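Local structure of proline dehydrogenase (Deinococcus radiodurans, 4H6Q) at residues A[29-33]-A[287-291]; A[165-170]-A[189-195]. The protein oxidises L-proline to (S)-1-pyrroline-5-carboxylate with FAD as cofactor and a quinone as electron acceptor, the first step of proline breakdown to glutamate. All coordinates share one frame; numbering follows the deposited sequence.

Contact 1: A[29-33]-A[287-291]; sequences MWNLA and WYAYF. With TFB (tetrahydrofuran-2-carboxylic acid), chain D.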
ATOM      1  N   MET A  29      -7.645  24.294   1.683  1.00 18.55           N
ATOM      2  CA  MET A  29      -7.855  22.863   1.916  0.66 17.99           C
ATOM      3  C   MET A  29      -6.861  22.037   1.133  1.00 17.93           C
ATOM      4  O   MET A  29      -6.274  21.080   1.669  1.00 18.09           O
ATOM      5  CB  MET A  29      -9.260  22.441   1.554  0.66 16.93           C
ATOM      6  CG  MET A  29      -9.554  20.977   1.898  0.66 15.93           C
ATOM      7  SD  MET A  29      -9.567  20.723   3.709  0.66 16.07           S
ATOM      8  CE  MET A  29     -11.104  21.495   4.206  0.66 17.64           C
ATOM      9  N   TRP A  30      -6.632  22.423  -0.123  1.00 17.66           N
ATOM     10  CA  TRP A  30      -5.604  21.763  -0.920  1.00 18.46           C
ATOM     11  C   TRP A  30      -4.208  21.925  -0.318  1.00 18.60           C
ATOM     12  O   TRP A  30      -3.439  20.962  -0.295  1.00 19.44           O
ATOM     13  CB  TRP A  30      -5.659  22.234  -2.371  1.00 20.30           C
ATOM     14  CG  TRP A  30      -4.518  21.716  -3.208  1.00 20.99           C
ATOM     15  CD1 TRP A  30      -3.576  22.461  -3.815  1.00 23.35           C
ATOM     16  CD2 TRP A  30      -4.202  20.346  -3.500  1.00 22.35           C
ATOM     17  NE1 TRP A  30      -2.698  21.659  -4.489  1.00 25.46           N
ATOM     18  CE2 TRP A  30      -3.049  20.351  -4.302  1.00 24.46           C
ATOM     19  CE3 TRP A  30      -4.787  19.118  -3.169  1.00 21.65           C
ATOM     20  CZ2 TRP A  30      -2.464  19.186  -4.788  1.00 25.01           C
ATOM     21  CZ3 TRP A  30      -4.192  17.957  -3.614  1.00 23.61           C
ATOM     22  CH2 TRP A  30      -3.055  17.997  -4.434  1.00 25.87           C
ATOM     23  N   ASN A  31      -3.905  23.092   0.251  1.00 18.59           N
ATOM     24  CA  ASN A  31      -2.597  23.214   0.892  1.00 22.04           C
ATOM     25  C   ASN A  31      -2.452  22.252   2.060  1.00 22.55           C
ATOM     26  O   ASN A  31      -1.381  21.677   2.249  1.00 24.72           O
ATOM     27  CB  ASN A  31      -2.285  24.629   1.376  1.00 25.87           C
ATOM     28  CG  ASN A  31      -2.221  25.649   0.254  1.00 30.42           C
ATOM     29  OD1 ASN A  31      -1.900  25.341  -0.912  1.00 33.26           O
ATOM     30  ND2 ASN A  31      -2.512  26.885   0.606  1.00 30.53           N
ATOM     31  N   LEU A  32      -3.519  22.077   2.833  1.00 19.02           N
ATOM     32  CA  LEU A  32      -3.512  21.090   3.899  1.00 19.04           C
ATOM     33  C   LEU A  32      -3.275  19.689   3.303  1.00 18.92           C
ATOM     34  O   LEU A  32      -2.394  18.931   3.760  1.00 20.42           O
ATOM     35  CB  LEU A  32      -4.833  21.160   4.671  1.00 21.14           C
ATOM     36  CG  LEU A  32      -5.012  20.229   5.854  1.00 23.52           C
ATOM     37  CD1 LEU A  32      -3.874  20.431   6.874  1.00 26.71           C
ATOM     38  CD2 LEU A  32      -6.372  20.437   6.528  1.00 24.24           C
ATOM     39  N   ALA A  33      -4.037  19.346   2.267  1.00 16.67           N
ATOM     40  CA  ALA A  33      -3.909  18.020   1.658  1.00 15.82           C
ATOM     41  C   ALA A  33      -2.549  17.750   1.021  1.00 15.20           C
ATOM     42  O   ALA A  33      -2.114  16.589   0.951  1.00 15.60           O
ATOM     43  CB  ALA A  33      -5.014  17.788   0.659  1.00 15.22           C
ATOM     44  N   TRP A 287      -8.838  12.920  -4.170  1.00 15.76           N
ATOM     45  CA  TRP A 287      -8.023  12.745  -2.990  1.00 14.17           C
ATOM     46  C   TRP A 287      -8.783  12.819  -1.682  1.00 14.00           C
ATOM     47  O   TRP A 287      -8.200  12.621  -0.625  1.00 14.66           O
ATOM     48  CB  TRP A 287      -6.869  13.773  -2.967  1.00 14.64           C
ATOM     49  CG  TRP A 287      -7.236  15.208  -3.347  1.00 14.93           C
ATOM     50  CD1 TRP A 287      -7.113  15.778  -4.579  1.00 18.08           C
ATOM     51  CD2 TRP A 287      -7.731  16.249  -2.485  1.00 16.39           C
ATOM     52  NE1 TRP A 287      -7.523  17.085  -4.558  1.00 18.57           N
ATOM     53  CE2 TRP A 287      -7.893  17.412  -3.282  1.00 16.57           C
ATOM     54  CE3 TRP A 287      -8.078  16.308  -1.119  1.00 15.75           C
ATOM     55  CZ2 TRP A 287      -8.381  18.632  -2.749  1.00 18.96           C
ATOM     56  CZ3 TRP A 287      -8.537  17.517  -0.601  1.00 17.95           C
ATOM     57  CH2 TRP A 287      -8.688  18.652  -1.408  1.00 19.44           C
ATOM     58  N   TYR A 288     -10.085  13.086  -1.732  1.00 13.40           N
ATOM     59  CA  TYR A 288     -10.868  13.359  -0.508  1.00 14.27           C
ATOM     60  C   TYR A 288     -10.935  12.197   0.468  1.00 13.14           C
ATOM     61  O   TYR A 288     -10.820  12.403   1.689  1.00 14.63           O
ATOM     62  CB  TYR A 288     -12.280  13.860  -0.857  1.00 16.61           C
ATOM     63  CG  TYR A 288     -12.190  15.102  -1.710  1.00 17.88           C
ATOM     64  CD1 TYR A 288     -11.931  16.345  -1.126  1.00 19.57           C
ATOM     65  CD2 TYR A 288     -12.253  15.025  -3.091  1.00 21.26           C
ATOM     66  CE1 TYR A 288     -11.826  17.474  -1.869  1.00 21.10           C
ATOM     67  CE2 TYR A 288     -12.119  16.154  -3.862  1.00 23.29           C
ATOM     68  CZ  TYR A 288     -11.916  17.386  -3.244  1.00 22.57           C
ATOM     69  OH  TYR A 288     -11.793  18.514  -4.015  1.00 28.28           O
ATOM     70  N   ALA A 289     -11.092  10.973  -0.034  1.00 14.60           N
ATOM     71  CA  ALA A 289     -11.260   9.833   0.873  1.00 13.32           C
ATOM     72  C   ALA A 289      -9.956   9.553   1.652  1.00 12.77           C
ATOM     73  O   ALA A 289      -9.924   9.471   2.891  1.00 13.91           O
ATOM     74  CB  ALA A 289     -11.706   8.566   0.118  1.00 14.96           C
ATOM     75  N   TYR A 290      -8.854   9.402   0.923  1.00 13.60           N
ATOM     76  CA  TYR A 290      -7.551   9.151   1.528  1.00 13.40           C
ATOM     77  C   TYR A 290      -7.196  10.295   2.491  1.00 12.36           C
ATOM     78  O   TYR A 290      -6.753  10.067   3.649  1.00 12.80           O
ATOM     79  CB  TYR A 290      -6.496   8.994   0.424  1.00 13.18           C
ATOM     80  CG  TYR A 290      -5.074   8.844   0.887  1.00 12.29           C
ATOM     81  CD1 TYR A 290      -4.458   7.580   0.861  1.00 12.12           C
ATOM     82  CD2 TYR A 290      -4.309   9.940   1.283  1.00 12.11           C
ATOM     83  CE1 TYR A 290      -3.155   7.409   1.263  1.00 11.46           C
ATOM     84  CE2 TYR A 290      -2.949   9.756   1.660  1.00 11.68           C
ATOM     85  CZ  TYR A 290      -2.417   8.489   1.667  1.00 11.40           C
ATOM     86  OH  TYR A 290      -1.095   8.252   2.036  1.00 11.81           O
ATOM     87  N   PHE A 291      -7.343  11.537   2.021  1.00 12.71           N
ATOM     88  CA  PHE A 291      -7.002  12.670   2.872  1.00 13.42           C
ATOM     89  C   PHE A 291      -7.893  12.722   4.142  1.00 12.46           C
ATOM     90  O   PHE A 291      -7.404  13.018   5.253  1.00 12.67           O
ATOM     91  CB  PHE A 291      -7.160  13.946   2.055  1.00 15.11           C
ATOM     92  CG  PHE A 291      -7.023  15.220   2.840  1.00 16.36           C
ATOM     93  CD1 PHE A 291      -5.901  15.494   3.618  1.00 17.46           C
ATOM     94  CD2 PHE A 291      -8.020  16.171   2.751  1.00 16.12           C
ATOM     95  CE1 PHE A 291      -5.776  16.723   4.285  1.00 17.87           C
ATOM     96  CE2 PHE A 291      -7.913  17.405   3.414  1.00 17.42           C
ATOM     97  CZ  PHE A 291      -6.807  17.669   4.202  1.00 17.83           C
TER
HETATM   98  OA  TFB D2002      -4.325   2.278   2.397  1.00 14.14           O
HETATM   99  CA  TFB D2002      -4.402   3.333   3.348  1.00 13.25           C
HETATM  100  C   TFB D2002      -5.440   4.354   2.932  1.00 14.02           C
HETATM  101  OB  TFB D2002      -5.826   5.204   3.777  1.00 14.79           O
HETATM  102  CB  TFB D2002      -3.075   3.965   3.393  1.00 13.64           C
HETATM  103  CG  TFB D2002      -2.489   3.627   2.101  1.00 13.68           C
HETATM  104  CD  TFB D2002      -3.160   2.413   1.589  1.00 13.90           C
HETATM  105  OXT TFB D2002      -5.939   4.376   1.747  1.00 14.34           O

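Contact 2: A[165-170]-A[189-195]; sequences TVLQSY and RMVKGAY. With FAD (flavin-adenine dinucleotide), chain C.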
ATOM      1  N   THR A 165       0.497  -8.254  -1.199  1.00  8.31           N
ATOM      2  CA  THR A 165      -0.729  -7.730  -0.583  1.00  9.25           C
ATOM      3  C   THR A 165      -0.430  -7.224   0.834  1.00  8.95           C
ATOM      4  O   THR A 165       0.755  -6.950   1.134  1.00  9.08           O
ATOM      5  CB  THR A 165      -1.921  -8.736  -0.687  1.00 10.30           C
ATOM      6  OG1 THR A 165      -3.132  -8.069  -0.328  1.00 11.03           O
ATOM      7  CG2 THR A 165      -1.757  -9.970   0.205  1.00 10.64           C
ATOM      8  N   VAL A 166      -1.490  -7.053   1.623  1.00  9.91           N
ATOM      9  CA  VAL A 166      -1.443  -6.354   2.905  1.00  9.42           C
ATOM     10  C   VAL A 166      -2.271  -7.150   3.919  1.00  9.17           C
ATOM     11  O   VAL A 166      -3.325  -7.701   3.557  1.00 11.00           O
ATOM     12  CB  VAL A 166      -2.093  -4.949   2.780  1.00  9.06           C
ATOM     13  CG1 VAL A 166      -2.131  -4.230   4.124  1.00 10.91           C
ATOM     14  CG2 VAL A 166      -1.387  -4.093   1.671  1.00 10.39           C
ATOM     15  N   LEU A 167      -1.802  -7.230   5.172  1.00  9.21           N
ATOM     16  CA  LEU A 167      -2.635  -7.747   6.265  1.00 10.05           C
ATOM     17  C   LEU A 167      -2.688  -6.729   7.369  1.00 10.07           C
ATOM     18  O   LEU A 167      -1.664  -6.058   7.705  1.00 10.83           O
ATOM     19  CB  LEU A 167      -2.148  -9.086   6.819  1.00 10.77           C
ATOM     20  CG  LEU A 167      -2.242 -10.240   5.818  1.00 11.68           C
ATOM     21  CD1 LEU A 167      -1.542 -11.445   6.342  1.00 12.76           C
ATOM     22  CD2 LEU A 167      -3.688 -10.593   5.474  1.00 13.01           C
ATOM     23  N   GLN A 168      -3.885  -6.632   7.955  1.00 10.29           N
ATOM     24  CA  GLN A 168      -4.152  -5.587   8.972  1.00 11.25           C
ATOM     25  C   GLN A 168      -4.129  -6.193  10.376  1.00 11.27           C
ATOM     26  O   GLN A 168      -4.915  -7.146  10.680  1.00 12.47           O
ATOM     27  CB  GLN A 168      -5.520  -4.914   8.736  1.00 11.21           C
ATOM     28  CG  GLN A 168      -5.650  -4.246   7.373  1.00 10.98           C
ATOM     29  CD  GLN A 168      -7.022  -4.364   6.790  1.00 11.21           C
ATOM     30  OE1 GLN A 168      -7.626  -5.438   6.858  1.00 13.07           O
ATOM     31  NE2 GLN A 168      -7.491  -3.323   6.131  1.00 11.82           N
ATOM     32  N   SER A 169      -3.285  -5.671  11.264  1.00 11.31           N
ATOM     33  CA  SER A 169      -3.121  -6.287  12.595  1.00 11.73           C
ATOM     34  C   SER A 169      -4.325  -6.100  13.498  1.00 13.41           C
ATOM     35  O   SER A 169      -4.436  -6.778  14.533  1.00 14.09           O
ATOM     36  CB  SER A 169      -1.874  -5.770  13.319  1.00 12.48           C
ATOM     37  OG  SER A 169      -2.070  -4.442  13.857  1.00 13.41           O
ATOM     38  N   TYR A 170      -5.236  -5.181  13.178  1.00 13.00           N
ATOM     39  CA  TYR A 170      -6.408  -5.038  14.039  1.00 14.21           C
ATOM     40  C   TYR A 170      -7.421  -6.149  13.872  1.00 14.63           C
ATOM     41  O   TYR A 170      -8.310  -6.296  14.731  1.00 16.28           O
ATOM     42  CB  TYR A 170      -7.044  -3.630  13.975  1.00 15.78           C
ATOM     43  CG  TYR A 170      -7.731  -3.154  12.687  1.00 14.96           C
ATOM     44  CD1 TYR A 170      -8.238  -1.846  12.632  1.00 14.64           C
ATOM     45  CD2 TYR A 170      -7.819  -3.926  11.517  1.00 14.62           C
ATOM     46  CE1 TYR A 170      -8.872  -1.329  11.479  1.00 16.79           C
ATOM     47  CE2 TYR A 170      -8.424  -3.417  10.351  1.00 14.67           C
ATOM     48  CZ  TYR A 170      -8.933  -2.113  10.336  1.00 13.33           C
ATOM     49  OH  TYR A 170      -9.518  -1.621   9.189  1.00 14.86           O
ATOM     50  N   ARG A 189       2.754  -6.532   3.196  1.00  9.10           N
ATOM     51  CA  ARG A 189       2.853  -5.324   4.009  1.00  8.19           C
ATOM     52  C   ARG A 189       1.988  -5.505   5.269  1.00  9.07           C
ATOM     53  O   ARG A 189       0.800  -5.815   5.142  1.00  9.84           O
ATOM     54  CB  ARG A 189       2.327  -4.150   3.185  1.00  8.74           C
ATOM     55  CG  ARG A 189       2.389  -2.793   3.959  1.00  8.53           C
ATOM     56  CD  ARG A 189       1.440  -1.739   3.350  1.00  8.89           C
ATOM     57  NE  ARG A 189       1.854  -1.445   1.984  1.00  8.15           N
ATOM     58  CZ  ARG A 189       1.030  -1.102   0.983  1.00  7.36           C
ATOM     59  NH1 ARG A 189       1.553  -0.975  -0.247  1.00  9.04           N
ATOM     60  NH2 ARG A 189      -0.263  -0.830   1.237  1.00  9.49           N
ATOM     61  N   MET A 190       2.565  -5.362   6.456  1.00  9.12           N
ATOM     62  CA  MET A 190       1.807  -5.387   7.704  1.00  9.27           C
ATOM     63  C   MET A 190       1.459  -3.969   8.094  1.00  9.03           C
ATOM     64  O   MET A 190       2.351  -3.097   8.110  1.00  9.13           O
ATOM     65  CB  MET A 190       2.606  -6.033   8.824  1.00  9.99           C
ATOM     66  CG  MET A 190       3.147  -7.443   8.447  1.00  9.72           C
ATOM     67  SD  MET A 190       1.839  -8.506   7.786  1.00 11.48           S
ATOM     68  CE  MET A 190       2.841  -9.951   7.418  1.00 12.04           C
ATOM     69  N   VAL A 191       0.160  -3.728   8.371  1.00  9.24           N
ATOM     70  CA  VAL A 191      -0.326  -2.400   8.770  1.00  9.53           C
ATOM     71  C   VAL A 191      -1.196  -2.611  10.000  1.00 10.42           C
ATOM     72  O   VAL A 191      -1.601  -3.744  10.292  1.00 11.73           O
ATOM     73  CB  VAL A 191      -1.171  -1.741   7.641  1.00  9.85           C
ATOM     74  CG1 VAL A 191      -0.349  -1.651   6.358  1.00 10.25           C
ATOM     75  CG2 VAL A 191      -2.474  -2.500   7.369  1.00  9.95           C
ATOM     76  N   LYS A 192      -1.517  -1.536  10.721  1.00 11.45           N
ATOM     77  CA  LYS A 192      -2.484  -1.621  11.837  1.00 11.63           C
ATOM     78  C   LYS A 192      -3.913  -1.780  11.309  1.00 13.20           C
ATOM     79  O   LYS A 192      -4.619  -2.707  11.729  1.00 16.11           O
ATOM     80  CB  LYS A 192      -2.325  -0.423  12.791  1.00 11.19           C
ATOM     81  CG  LYS A 192      -0.982  -0.431  13.515  1.00 12.37           C
ATOM     82  CD  LYS A 192      -0.942   0.627  14.633  1.00 12.52           C
ATOM     83  CE  LYS A 192       0.504   0.739  15.170  1.00 13.61           C
ATOM     84  NZ  LYS A 192       0.485   1.523  16.465  1.00 13.90           N
ATOM     85  N   GLY A 193      -4.364  -0.897  10.436  1.00 13.23           N
ATOM     86  CA  GLY A 193      -5.701  -0.981   9.860  1.00 13.07           C
ATOM     87  C   GLY A 193      -6.369   0.377   9.783  1.00 13.16           C
ATOM     88  O   GLY A 193      -6.385   1.098  10.773  1.00 14.98           O
ATOM     89  N   ALA A 194      -6.910   0.723   8.607  1.00 13.19           N
ATOM     90  CA  ALA A 194      -7.349   2.097   8.323  1.00 13.39           C
ATOM     91  C   ALA A 194      -8.823   2.373   8.523  1.00 14.45           C
ATOM     92  O   ALA A 194      -9.209   3.534   8.489  1.00 17.18           O
ATOM     93  CB  ALA A 194      -6.976   2.517   6.910  1.00 14.31           C
ATOM     94  N   TYR A 195      -9.638   1.344   8.719  1.00 13.32           N
ATOM     95  CA  TYR A 195     -11.105   1.465   8.587  1.00 14.78           C
ATOM     96  C   TYR A 195     -11.822   1.374   9.935  1.00 16.33           C
ATOM     97  O   TYR A 195     -11.211   1.020  10.950  1.00 17.94           O
ATOM     98  CB  TYR A 195     -11.632   0.409   7.594  1.00 15.55           C
ATOM     99  CG  TYR A 195     -11.020   0.585   6.225  1.00 15.07           C
ATOM    100  CD1 TYR A 195     -11.580   1.466   5.281  1.00 17.03           C
ATOM    101  CD2 TYR A 195      -9.865  -0.092   5.879  1.00 14.09           C
ATOM    102  CE1 TYR A 195     -10.997   1.651   4.030  1.00 17.89           C
ATOM    103  CE2 TYR A 195      -9.283   0.101   4.647  1.00 15.76           C
ATOM    104  CZ  TYR A 195      -9.854   0.946   3.725  1.00 15.20           C
ATOM    105  OH  TYR A 195      -9.213   1.102   2.517  1.00 17.98           O
TER
HETATM  106  PA  FAD C2001      -0.551   4.979  14.891  0.55 14.40           P
HETATM  107  O1A FAD C2001      -0.499   4.167  16.190  0.55 15.96           O
HETATM  108  O2A FAD C2001      -1.875   5.360  14.368  0.55 18.64           O
HETATM  109  O5B FAD C2001       0.253   6.247  14.909  0.55 12.22           O
HETATM  110  C5B FAD C2001       1.612   6.219  15.315  0.55 12.38           C
HETATM  111  C4B FAD C2001       2.270   7.582  15.278  0.55 11.53           C
HETATM  112  O4B FAD C2001       2.539   7.885  13.928  0.55 10.79           O
HETATM  113  C3B FAD C2001       1.404   8.698  15.738  0.55 13.61           C
HETATM  114  O3B FAD C2001       1.357   8.871  17.145  0.55 16.46           O
HETATM  115  C2B FAD C2001       2.008   9.838  15.011  0.55 11.61           C
HETATM  116  O2B FAD C2001       3.250  10.221  15.560  0.55 15.55           O
HETATM  117  C1B FAD C2001       2.247   9.227  13.668  0.55 10.69           C
HETATM  118  N9A FAD C2001       1.098   9.308  12.766  0.55  9.62           N
HETATM  119  C8A FAD C2001       0.407   8.238  12.199  0.55 10.01           C
HETATM  120  N7A FAD C2001      -0.587   8.653  11.414  0.55  9.02           N
HETATM  121  C5A FAD C2001      -0.545  10.044  11.421  0.55  7.85           C
HETATM  122  C6A FAD C2001      -1.307  11.029  10.819  0.55  9.64           C
HETATM  123  N6A FAD C2001      -2.388  10.708   9.946  0.55 10.71           N
HETATM  124  N1A FAD C2001      -0.994  12.311  11.065  0.55 10.89           N
HETATM  125  C2A FAD C2001       0.029  12.659  11.872  0.55 12.06           C
HETATM  126  N3A FAD C2001       0.797  11.748  12.489  0.55 10.34           N
HETATM  127  C4A FAD C2001       0.526  10.467  12.261  0.55  9.21           C
HETATM  128  N1  FAD C2001      -4.148   0.174   6.291  0.55  8.53           N
HETATM  129  C2  FAD C2001      -5.068  -0.564   5.612  0.55  8.69           C
HETATM  130  O2  FAD C2001      -6.158  -0.897   6.263  0.55  7.61           O
HETATM  131  N3  FAD C2001      -4.886  -0.972   4.319  0.55  9.52           N
HETATM  132  C4  FAD C2001      -3.734  -0.642   3.616  0.55  9.88           C
HETATM  133  O4  FAD C2001      -3.579  -1.037   2.336  0.55 10.22           O
HETATM  134  C4X FAD C2001      -2.714   0.158   4.298  0.55  9.57           C
HETATM  135  N5  FAD C2001      -1.555   0.514   3.656  0.55  8.53           N
HETATM  136  C5X FAD C2001      -0.626   1.232   4.375  0.55  6.88           C
HETATM  137  C6  FAD C2001       0.576   1.603   3.751  0.55  6.56           C
HETATM  138  C7  FAD C2001       1.561   2.318   4.479  0.55  7.52           C
HETATM  139  C7M FAD C2001       2.869   2.721   3.803  0.55  9.74           C
HETATM  140  C8  FAD C2001       1.309   2.646   5.833  0.55  6.68           C
HETATM  141  C8M FAD C2001       2.330   3.396   6.645  0.55  6.42           C
HETATM  142  C9  FAD C2001       0.090   2.300   6.436  0.55  7.04           C
HETATM  143  C9A FAD C2001      -0.857   1.587   5.727  0.55  8.79           C
HETATM  144  N10 FAD C2001      -2.055   1.224   6.373  0.55 11.44           N
HETATM  145  C10 FAD C2001      -2.991   0.519   5.658  0.55  9.36           C
HETATM  146  C1' FAD C2001      -2.311   1.533   7.770  0.55 13.33           C
HETATM  147  C2' FAD C2001      -3.166   2.726   8.064  0.55 16.62           C
HETATM  148  O2' FAD C2001      -2.920   3.655   7.015  0.55 17.79           O
HETATM  149  C3' FAD C2001      -2.722   2.931   9.533  0.55 19.73           C
HETATM  150  O3' FAD C2001      -3.575   2.392  10.498  0.55 17.45           O
HETATM  151  C4' FAD C2001      -2.289   4.285   9.938  0.55 21.36           C
HETATM  152  O4' FAD C2001      -1.235   4.590   9.096  0.55 21.81           O
HETATM  153  C5' FAD C2001      -1.848   4.237  11.394  0.55 18.59           C
HETATM  154  O5' FAD C2001      -0.565   4.773  11.489  0.55 13.44           O
HETATM  155  P   FAD C2001       0.608   4.057  12.294  0.55 10.42           P
HETATM  156  O1P FAD C2001       0.877   2.541  12.050  0.55  9.51           O
HETATM  157  O2P FAD C2001       1.760   5.090  12.178  0.55 13.71           O
HETATM  158  O3P FAD C2001       0.247   4.191  13.862  0.55 13.05           O

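Contact 1: A[29-33]-A[287-291]
The end of helix 23-33 meets Trp-287 and the first turn of helix 288-296, the last modelled helix of this beta8-alpha8-barrel chain, with the CA atoms of Ala-33 and Phe-291 6.3 Å apart and no hydrogen bond across them. Trp-287 and Phe-291 both put a ring face against the methyl of Ala-33: its CB sits over the centre of the Phe-291 ring, 3.7 Å from the centroid, and also over one face of the Trp-287 six-membered ring. The Trp-30 and Trp-287 rings meet obliquely, planes at 46°, Trp-30 CE3 lying 3.5 Å from Trp-287 CE2. Tyr-288 CE1 covers the opposite indole face, and Glu-40 OE2 accepts the hydrogen bond of Trp-287 NE1, which together limit how the indole can shift or turn. Replacing Trp-287 with an alanine is likely to open a gap beside Trp-30 and Ala-33 and to leave Glu-40 OE2 without its indole donor. Neighbouring Tyr-290 faces the pocket instead, its CD1 3.6 Å from OXT of the bound tetrahydrofuran-2-carboxylic acid. In one of its two conformers Met-29 brings SD to the Phe-291 rim as a Met-aromatic contact. At the same rim, Leu-32 CG touches Phe-291 CZ at 3.5 Å.

Contact 2: A[165-170]-A[189-195]
Val-166 and Arg-189 lie side by side on neighbouring parallel strands of the TIM barrel, joined as a beta-alpha-beta unit through helix 174-180, and Val-166 CG2 rests over one face of the guanidinium. A bend at chi3 (-63°) turns the guanidinium of Arg-189, probably an active-site residue, to the flavin, where NH2 donates a bent bond to FAD N5 (3.1 Å); salt-bridged Asp-137 and hydrogen-bonded Ser-98 and Gln-257 help fix its rotation. Val-191 and Gln-168 point to the same sheet face. The Val-191 methyls press on the isoalloxazine, Val-191 CG2 lying 3.3 Å from FAD N1, while Gln-168 passes Val-191 CG2 and sends a nearly straight NE2 bond (2.8 Å, 172°) to FAD O2, which Ala-194 N also grips. Leu-167 and Met-190 pack on the other sheet face, against helix 174-180. Past the strands, Lys-192 runs out extended to pyrophosphate oxygen O1A, its NZ also salt-bridged to Asp-210 and Asp-233. With CG between backbone N and carbonyl carbon (chi1 68°), the Tyr-170 ring is laid over Lys-192 O and Gly-193 CA, the latter 3.5 Å from the ring centroid. Tyr-170 OH, in the plane of the Tyr-195 ring, accepts the 3.0 Å bond from Tyr-195 N.

How the contacts relate
The two contacts lie on different parts of one TIM-barrel chain, their centres 22 Å apart and their nearest atoms about 8 Å apart without touching. Contact 2 is nested along the chain inside the long loop closed by contact 1, which brings together helix 23-33, ahead of the first strand, and helix 288-296, after the eighth. Contact 2 joins two adjacent strands of the parallel sheet, 163-168 and 188-191, and is buried nearer the centre of the chain. Both reach the active site: contact 2 provides FAD-binding residues, while contact 1 holds Tyr-290 of the inhibitor pocket on the helix that also carries the substrate-binding Arg-293 and Arg-294.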